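Local atomic coordinates of GH62 hydrolase (Scytalidium thermophilum, PDB entry 4PVA), a protein that probably cleaves alpha-L-arabinofuranose side groups from arabinoxylan, as an alpha-L-arabinofuranosidase of glycoside hydrolase family 62. Residues V242-I245 with R251-R254; W26-P31 with F317-V322. One frame throughout, in Å; residues are numbered along the deposited sequence. Where two conformers were deposited one is given.

Overall arrangement
The two contacts lie in neighbouring sheets of the five-bladed beta-propeller expected of this family. Contact 1 is a hairpin within one sheet. Contact 2, in the next sheet, joins an N-terminal strand to a late one across the strand between them. Their centres are 14 Å apart. They meet where the rings of F253 and F317 pack edge to face, with F253 CE1 3.9 Å from F317 CZ. S294 OG is a second link, bonding both E243 OE2 and Q320 NE2. Both contacts share one phosphate ion, probably from the crystallisation liquor, reached by R251 and Q320. K46, H295 and Y330 are its other partners, consistent with a polar pocket, probably part of or next to the active site.

Contact 1. Residues V242-I245 with R251-R254. With PO4 (phosphate ion), chain F.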
loop_
_atom_site.group_PDB
_atom_site.type_symbol
_atom_site.label_atom_id
_atom_site.label_comp_id
_atom_site.label_asym_id
_atom_site.label_seq_id
_atom_site.Cartn_x
_atom_site.Cartn_y
_atom_site.Cartn_z
ATOM N N VAL A 242 -0.024 9.528 1.862
ATOM C CA VAL A 242 0.215 9.063 3.238
ATOM C C VAL A 242 -1.089 9.137 3.983
ATOM O O VAL A 242 -1.824 10.104 3.869
ATOM C CB VAL A 242 1.326 9.872 3.990
ATOM C CG1 VAL A 242 1.539 9.323 5.401
ATOM C CG2 VAL A 242 2.640 9.886 3.224
ATOM N N GLU A 243 -1.378 8.120 4.777
ATOM C CA GLU A 243 -2.578 8.114 5.588
ATOM C C GLU A 243 -2.420 8.987 6.821
ATOM O O GLU A 243 -1.375 8.963 7.476
ATOM C CB GLU A 243 -2.951 6.669 5.969
ATOM C CG GLU A 243 -4.275 6.485 6.646
ATOM C CD GLU A 243 -4.655 5.030 6.818
ATOM O OE1 GLU A 243 -4.099 4.182 6.083
ATOM O OE2 GLU A 243 -5.582 4.792 7.657
ATOM N N ALA A 244 -3.481 9.706 7.111
ATOM C CA ALA A 244 -3.626 10.504 8.290
ATOM C C ALA A 244 -4.887 10.111 9.051
ATOM O O ALA A 244 -5.832 9.561 8.505
ATOM C CB ALA A 244 -3.648 11.998 7.949
ATOM N N ILE A 245 -4.877 10.411 10.354
ATOM C CA ILE A 245 -6.054 10.173 11.217
ATOM C C ILE A 245 -6.570 11.528 11.626
ATOM O O ILE A 245 -5.828 12.326 12.208
ATOM C CB ILE A 245 -5.743 9.326 12.440
ATOM C CG1 ILE A 245 -4.952 8.075 12.059
ATOM C CG2 ILE A 245 -7.038 8.964 13.160
ATOM C CD1 ILE A 245 -4.702 7.101 13.193
ATOM N N ARG A 251 -9.948 7.988 8.988
ATOM C CA ARG A 251 -8.723 7.860 8.177
ATOM C C ARG A 251 -8.917 8.499 6.817
ATOM O O ARG A 251 -9.987 8.341 6.185
ATOM C CB ARG A 251 -8.384 6.399 7.949
ATOM C CG ARG A 251 -8.331 5.539 9.201
ATOM C CD ARG A 251 -7.306 6.020 10.195
ATOM N NE ARG A 251 -7.230 5.098 11.317
ATOM C CZ ARG A 251 -6.644 3.905 11.302
ATOM N NH1 ARG A 251 -5.948 3.494 10.248
ATOM N NH2 ARG A 251 -6.708 3.143 12.384
ATOM N N TYR A 252 -7.911 9.226 6.350
ATOM C CA TYR A 252 -7.932 9.809 5.017
ATOM C C TYR A 252 -6.528 9.838 4.471
ATOM O O TYR A 252 -5.566 9.674 5.226
ATOM C CB TYR A 252 -8.534 11.213 5.047
ATOM C CG TYR A 252 -7.771 12.254 5.816
ATOM C CD1 TYR A 252 -7.936 12.377 7.186
ATOM C CD2 TYR A 252 -6.932 13.156 5.165
ATOM C CE1 TYR A 252 -7.248 13.355 7.906
ATOM C CE2 TYR A 252 -6.262 14.132 5.883
ATOM C CZ TYR A 252 -6.446 14.222 7.229
ATOM O OH TYR A 252 -5.752 15.229 7.902
ATOM N N PHE A 253 -6.382 10.071 3.174
ATOM C CA PHE A 253 -5.080 10.185 2.542
ATOM C C PHE A 253 -4.747 11.618 2.184
ATOM O O PHE A 253 -5.554 12.306 1.552
ATOM C CB PHE A 253 -4.996 9.296 1.300
ATOM C CG PHE A 253 -4.690 7.871 1.660
ATOM C CD1 PHE A 253 -5.699 6.969 2.007
ATOM C CD2 PHE A 253 -3.385 7.459 1.754
ATOM C CE1 PHE A 253 -5.361 5.682 2.426
ATOM C CE2 PHE A 253 -3.065 6.165 2.166
ATOM C CZ PHE A 253 -4.053 5.289 2.532
ATOM N N ARG A 254 -3.561 12.035 2.603
ATOM C CA ARG A 254 -2.909 13.264 2.168
ATOM C C ARG A 254 -2.059 12.944 0.957
ATOM O O ARG A 254 -1.633 11.811 0.751
ATOM C CB ARG A 254 -2.036 13.792 3.297
ATOM C CG ARG A 254 -2.790 14.187 4.562
ATOM C CD ARG A 254 -1.862 14.675 5.663
ATOM N NE ARG A 254 -1.259 15.947 5.368
ATOM C CZ ARG A 254 -0.125 16.375 5.887
ATOM N NH1 ARG A 254 0.577 15.630 6.706
ATOM N NH2 ARG A 254 0.354 17.550 5.537
HETATM P P PO4 F . -3.745 -0.337 9.736
HETATM O O1 PO4 F . -4.468 1.005 9.473
HETATM O O2 PO4 F . -2.316 -0.022 10.230
HETATM O O3 PO4 F . -4.478 -1.008 10.875
HETATM O O4 PO4 F . -3.731 -1.124 8.513
#
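E243 and R251 meet in a salt bridge on one face of an antiparallel hairpin. R251 NH1 donates to E243 OE2 at 2.9 Å, and the bond is fairly straight at 165°. The oxygen lies in the guanidinium plane. The nitrogen, however, comes from above the carboxylate plane. The E243 chain runs extended, with CG anti to the backbone N (chi1 -172°), which carries the carboxylate to this arginine. S294 OG also bonds OE2, and the backbone N of H295 bonds OE1. The carboxylate is thus held at both oxygens.

The tight part is the buried pair E243 and F253. E243 CB sits over one face of the F253 ring, 4.1 Å from the ring centroid, in a CH-pi contact. On the same face I245 and R251 are partly exposed. I245 lies alongside the R251 chain, with CG1 3.6 Å from R251 CD, and its CD1 covers one face of the guanidinium. On the reverse face buried A244 rests its CB over the Y252 ring, 3.9 Å from the centroid. Y252 is partly exposed, though E272 and P275 touch its side chain. R254, also partly exposed, sends its guanidinium away from the hairpin, to A219 O and D270.

Backbone bonds tie the strands at two pairs, V242 with R254 and A244 with Y252. The straightest runs from A244 N to Y252 O, at 2.8 Å and 177°.

R251 NH1 is shared. It also donates to phosphate O1 at 3.0 Å, while NH2 bonds Y330 OH. One nitrogen therefore links a protein carboxylate to a bound anion. E243 and Y330 together probably fix the rotation of the guanidinium. This is consistent with an arginine held ready at a polar pocket where phosphate from the liquor has settled.

Contact 2. Residues W26-P31 with F317-V322; sequences WVSTGP and FLYQGV. With PO4 (phosphate ion), chain F.
S28 OG is gripped from several sides. Y319 OH donates to it across the contact at 2.7 Å. OG in turn donates to T29 O at 2.8 Å, meeting that carbonyl in its plane on a lone pair. L339 O adds a weak bond. The S28 hydroxyl lies near the plane of the Y319 ring, at its edge. With chi1 at -173°, OG points away from the S28 nitrogen and so comes to face the tyrosine.

The Y319 side chain spans the gap. The backbones are far apart, with S28 CA 9.4 Å from F317 CA, because strand 336-341 runs between them. I340 of that strand touches S28, Y319, W26 and F317, so the two side chains bond past it. F284 also packs on both S28 and Y319. With an alanine in place of S28, the buried Y319 hydroxyl would probably lose this acceptor, and T29 O one donor, leaving it W289 NE1.

W26 and F317 meet more loosely, with W26 CZ3 4.4 Å from F317 CB. W276 binds them further. Its ring packs edge to face against both, and its carbonyl O accepts a hydrogen bond from W26 NE1. T29 OG1 bonds G30 O at 2.7 Å and also L339 N, which ties T29 to strand 336-341.

At the far end, Q320 turns to the phosphate. Its NE2 donates to O4 at 3.1 Å and also bonds S294 OG, while OE1 takes the N-H of D47. The amide is therefore held at both ends.

Strand 26-28 lies in one sheet with late strands 316-321 and 336-341. Such pairing of chain ends within one blade is the ring closure of a beta-propeller, here probably the five-bladed propeller of family 62.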
loop_
_atom_site.group_PDB
_atom_site.type_symbol
_atom_site.label_atom_id
_atom_site.label_comp_id
_atom_site.label_asym_id
_atom_site.label_seq_id
_atom_site.Cartn_x
_atom_site.Cartn_y
_atom_site.Cartn_z
ATOM N N TRP A 26 -14.394 11.130 -5.974
ATOM C CA TRP A 26 -14.501 9.688 -6.020
ATOM C C TRP A 26 -15.903 9.217 -5.778
ATOM O O TRP A 26 -16.687 9.886 -5.077
ATOM C CB TRP A 26 -13.652 9.058 -4.913
ATOM C CG TRP A 26 -12.226 9.468 -4.875
ATOM C CD1 TRP A 26 -11.681 10.483 -4.164
ATOM C CD2 TRP A 26 -11.138 8.830 -5.560
ATOM N NE1 TRP A 26 -10.330 10.540 -4.354
ATOM C CE2 TRP A 26 -9.961 9.556 -5.229
ATOM C CE3 TRP A 26 -11.040 7.738 -6.420
ATOM C CZ2 TRP A 26 -8.718 9.192 -5.707
ATOM C CZ3 TRP A 26 -9.814 7.367 -6.883
ATOM C CH2 TRP A 26 -8.659 8.108 -6.538
ATOM N N VAL A 27 -16.197 8.036 -6.276
ATOM C CA VAL A 27 -17.398 7.289 -5.907
ATOM C C VAL A 27 -16.926 5.983 -5.296
ATOM O O VAL A 27 -16.053 5.315 -5.864
ATOM C CB VAL A 27 -18.292 6.972 -7.134
ATOM C CG1 VAL A 27 -19.341 5.938 -6.782
ATOM C CG2 VAL A 27 -18.946 8.244 -7.666
ATOM N N SER A 28 -17.447 5.621 -4.128
ATOM C CA SER A 28 -17.176 4.323 -3.497
ATOM C C SER A 28 -18.266 3.312 -3.744
ATOM O O SER A 28 -19.466 3.647 -3.712
ATOM C CB SER A 28 -17.063 4.465 -1.971
ATOM O OG SER A 28 -16.646 3.271 -1.345
ATOM N N THR A 29 -17.834 2.069 -3.908
ATOM C CA THR A 29 -18.714 0.920 -3.822
ATOM C C THR A 29 -19.132 0.708 -2.363
ATOM O O THR A 29 -18.586 1.307 -1.407
ATOM C CB THR A 29 -17.985 -0.352 -4.315
ATOM O OG1 THR A 29 -16.871 -0.634 -3.442
ATOM C CG2 THR A 29 -17.503 -0.206 -5.751
ATOM N N GLY A 30 -20.057 -0.225 -2.162
ATOM C CA GLY A 30 -20.210 -0.821 -0.851
ATOM C C GLY A 30 -19.045 -1.745 -0.550
ATOM O O GLY A 30 -18.065 -1.816 -1.304
ATOM N N PRO A 31 -19.104 -2.464 0.569
ATOM C CA PRO A 31 -18.047 -3.396 0.890
ATOM C C PRO A 31 -18.007 -4.516 -0.092
ATOM O O PRO A 31 -19.058 -5.060 -0.417
ATOM C CB PRO A 31 -18.391 -3.866 2.299
ATOM C CG PRO A 31 -19.882 -3.694 2.379
ATOM C CD PRO A 31 -20.262 -2.553 1.470
ATOM N N PHE A 317 -8.916 2.669 -6.608
ATOM C CA PHE A 317 -8.144 2.583 -5.362
ATOM C C PHE A 317 -8.924 1.620 -4.467
ATOM O O PHE A 317 -10.053 1.896 -4.027
ATOM C CB PHE A 317 -7.980 3.989 -4.779
ATOM C CG PHE A 317 -7.121 4.106 -3.544
ATOM C CD1 PHE A 317 -5.743 4.218 -3.651
ATOM C CD2 PHE A 317 -7.677 4.317 -2.278
ATOM C CE1 PHE A 317 -4.947 4.474 -2.566
ATOM C CE2 PHE A 317 -6.875 4.585 -1.169
ATOM C CZ PHE A 317 -5.499 4.634 -1.316
ATOM N N LEU A 318 -8.335 0.461 -4.206
ATOM C CA LEU A 318 -8.906 -0.528 -3.327
ATOM C C LEU A 318 -8.444 -0.170 -1.909
ATOM O O LEU A 318 -7.258 0.117 -1.704
ATOM C CB LEU A 318 -8.382 -1.884 -3.788
ATOM C CG LEU A 318 -9.108 -3.145 -3.394
ATOM C CD1 LEU A 318 -10.523 -3.172 -3.912
ATOM C CD2 LEU A 318 -8.348 -4.343 -3.923
ATOM N N TYR A 319 -9.335 -0.157 -0.948
ATOM C CA TYR A 319 -9.048 0.329 0.390
ATOM C C TYR A 319 -9.745 -0.486 1.454
ATOM O O TYR A 319 -10.626 -1.310 1.155
ATOM C CB TYR A 319 -9.411 1.828 0.513
ATOM C CG TYR A 319 -10.930 2.086 0.536
ATOM C CD1 TYR A 319 -11.678 2.173 -0.627
ATOM C CD2 TYR A 319 -11.568 2.233 1.733
ATOM C CE1 TYR A 319 -13.036 2.385 -0.562
ATOM C CE2 TYR A 319 -12.929 2.446 1.831
ATOM C CZ TYR A 319 -13.665 2.525 0.657
ATOM O OH TYR A 319 -15.020 2.818 0.791
ATOM N N GLN A 320 -9.334 -0.321 2.715
ATOM C CA GLN A 320 -10.019 -0.928 3.841
ATOM C C GLN A 320 -10.913 0.115 4.514
ATOM O O GLN A 320 -10.522 1.244 4.750
ATOM C CB GLN A 320 -9.055 -1.572 4.827
ATOM C CG GLN A 320 -8.176 -0.583 5.612
ATOM C CD GLN A 320 -7.050 -1.204 6.407
ATOM O OE1 GLN A 320 -6.593 -2.293 6.100
ATOM N NE2 GLN A 320 -6.598 -0.510 7.431
ATOM N N GLY A 321 -12.153 -0.306 4.793
ATOM C CA GLY A 321 -13.122 0.520 5.512
ATOM C C GLY A 321 -13.739 -0.285 6.624
ATOM O O GLY A 321 -13.578 -1.513 6.705
ATOM N N VAL A 322 -14.414 0.404 7.516
ATOM C CA VAL A 322 -14.975 -0.257 8.685
ATOM C C VAL A 322 -16.164 0.534 9.158
ATOM O O VAL A 322 -16.188 1.744 9.053
ATOM C CB VAL A 322 -13.882 -0.377 9.791
ATOM C CG1 VAL A 322 -13.441 0.960 10.316
ATOM C CG2 VAL A 322 -14.339 -1.260 10.933
HETATM P P PO4 F . -3.745 -0.337 9.736
HETATM O O1 PO4 F . -4.468 1.005 9.473
HETATM O O2 PO4 F . -2.316 -0.022 10.230
HETATM O O3 PO4 F . -4.478 -1.008 10.875
HETATM O O4 PO4 F . -3.731 -1.124 8.513
#